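Local structure of leucine aminopeptidase (Legionella pneumophila, 5GNE) at residues Gly246-Val249 and Gln250-Gln254. The protein is a zinc-binding member of peptidase family M28 that probably removes amino acids, leucine among them, from the N-termini of peptides. Sequence-based numbering, arbitrary orientation.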
loop_
_atom_site.group_PDB
_atom_site.type_symbol
_atom_site.label_atom_id
_atom_site.label_comp_id
_atom_site.label_asym_id
_atom_site.label_seq_id
_atom_site.Cartn_x
_atom_site.Cartn_y
_atom_site.Cartn_z
ATOM N N GLY A 246 6.878 -6.471 1.378
ATOM C CA GLY A 246 7.831 -7.488 0.965
ATOM C C GLY A 246 7.502 -8.816 1.626
ATOM O O GLY A 246 7.181 -9.812 0.972
ATOM N N TYR A 247 7.558 -8.819 2.949
ATOM C CA TYR A 247 7.203 -10.012 3.710
ATOM C C TYR A 247 5.796 -10.514 3.421
ATOM O O TYR A 247 5.600 -11.716 3.274
ATOM C CB TYR A 247 7.385 -9.744 5.201
ATOM C CG TYR A 247 8.846 -9.698 5.556
ATOM C CD1 TYR A 247 9.661 -10.808 5.313
ATOM C CD2 TYR A 247 9.422 -8.570 6.119
ATOM C CE1 TYR A 247 11.003 -10.793 5.632
ATOM C CE2 TYR A 247 10.763 -8.549 6.441
ATOM C CZ TYR A 247 11.549 -9.667 6.194
ATOM O OH TYR A 247 12.881 -9.662 6.509
ATOM N N VAL A 248 4.826 -9.604 3.326
ATOM C CA VAL A 248 3.463 -10.035 3.037
ATOM C C VAL A 248 3.368 -10.760 1.675
ATOM O O VAL A 248 2.693 -11.793 1.559
ATOM C CB VAL A 248 2.473 -8.863 3.087
ATOM C CG1 VAL A 248 1.108 -9.313 2.615
ATOM C CG2 VAL A 248 2.378 -8.323 4.503
ATOM N N VAL A 249 3.992 -10.213 0.641
ATOM C CA VAL A 249 3.926 -10.848 -0.669
ATOM C C VAL A 249 4.593 -12.227 -0.642
ATOM O O VAL A 249 4.069 -13.213 -1.194
ATOM C CB VAL A 249 4.573 -9.975 -1.766
ATOM C CG1 VAL A 249 4.525 -10.707 -3.070
ATOM C CG2 VAL A 249 3.787 -8.677 -1.893
ATOM N N GLN A 250 5.727 -12.304 0.038
ATOM C CA GLN A 250 6.396 -13.576 0.244
ATOM C C GLN A 250 5.464 -14.554 0.990
ATOM O O GLN A 250 5.417 -15.744 0.654
ATOM C CB GLN A 250 7.718 -13.370 0.997
ATOM C CG GLN A 250 8.731 -12.570 0.182
ATOM C CD GLN A 250 9.091 -13.234 -1.150
ATOM O OE1 GLN A 250 9.511 -14.395 -1.187
ATOM N NE2 GLN A 250 8.934 -12.495 -2.248
ATOM N N ASP A 251 4.723 -14.059 1.978
ATOM C CA ASP A 251 3.800 -14.922 2.719
ATOM C C ASP A 251 2.677 -15.455 1.817
ATOM O O ASP A 251 2.317 -16.638 1.897
ATOM C CB ASP A 251 3.210 -14.170 3.910
ATOM C CG ASP A 251 2.394 -15.068 4.824
ATOM O OD1 ASP A 251 3.026 -15.827 5.592
ATOM O OD2 ASP A 251 1.141 -14.995 4.817
ATOM N N PHE A 252 2.178 -14.615 0.909
ATOM C CA PHE A 252 1.192 -15.060 -0.071
ATOM C C PHE A 252 1.796 -16.105 -1.034
ATOM O O PHE A 252 1.120 -17.026 -1.497
ATOM C CB PHE A 252 0.686 -13.872 -0.894
ATOM C CG PHE A 252 -0.518 -13.188 -0.303
ATOM C CD1 PHE A 252 -0.395 -12.418 0.845
ATOM C CD2 PHE A 252 -1.771 -13.326 -0.888
ATOM C CE1 PHE A 252 -1.505 -11.788 1.397
ATOM C CE2 PHE A 252 -2.888 -12.704 -0.331
ATOM C CZ PHE A 252 -2.750 -11.934 0.815
ATOM N N LEU A 253 3.073 -15.932 -1.360
ATOM C CA LEU A 253 3.736 -16.836 -2.283
ATOM C C LEU A 253 3.952 -18.195 -1.633
ATOM O O LEU A 253 3.683 -19.233 -2.239
ATOM C CB LEU A 253 5.069 -16.246 -2.749
ATOM C CG LEU A 253 4.979 -15.162 -3.831
ATOM C CD1 LEU A 253 6.352 -14.571 -4.143
ATOM C CD2 LEU A 253 4.351 -15.738 -5.089
ATOM N N GLN A 254 4.434 -18.179 -0.395
ATOM C CA GLN A 254 4.618 -19.402 0.367
ATOM C C GLN A 254 3.315 -20.163 0.592
ATOM O O GLN A 254 3.269 -21.382 0.450
ATOM C CB GLN A 254 5.278 -19.077 1.702
ATOM C CG GLN A 254 6.748 -18.767 1.533
ATOM C CD GLN A 254 7.325 -17.940 2.660
ATOM O OE1 GLN A 254 6.782 -17.901 3.765
ATOM N NE2 GLN A 254 8.439 -17.268 2.383
#
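Val248 and Phe252, one helical turn apart, run alongside each other from the same face of the helix, with Val248 CG1 3.8 Å from CE1 of the phenylalanine ring. The torsion of the valine, CG1 opposite its own N (chi1 173°), swings that methyl beside the carbonyl carbon and so onward along the helix to the ring. The ring edge meets backbone as well: CD1 of Phe252 is 3.2 Å from Val248 O, which lies in the ring plane. That same oxygen accepts the amide of Phe252 at 2.9 Å from N to O, so one carbonyl faces both the N-H and the aromatic edge of a single residue. A looser pair follows one residue on, where Val249 CG1 lies 4.4 Å from Leu253 CD1. In Gln250 a chi1 of -65° turns CG back over the preceding turn, 3.3 Å from Gly246 O; the bend at chi2 then turns the amide.

Beneath these side chains runs the regular i to i+4 ladder of an alpha-helix. Gln250 N to Gly246 O is its straightest rung, with an N-H...O angle of 171°; Asp251 N to Tyr247 O and Leu253 N to Val249 O continue it with more bent geometry. Gln250 NE2 is hydrogen-bonded to Glu324 OE2.

All of this belongs to the last turns of helix 243-254, which packs against one side of the mixed sheet of the M28 fold. Val248 rests on Ser172 and Val174 of strand 170-177, and the Phe252 ring makes edge-to-face stacks with Tyr231, in the adjacent strand 230-235, and with Trp321. Val249 meets helix 318-323 through Asn320 and Trp321, while Asp251 borders strand 157-164, at one edge of the sheet, through Tyr160 and Val162.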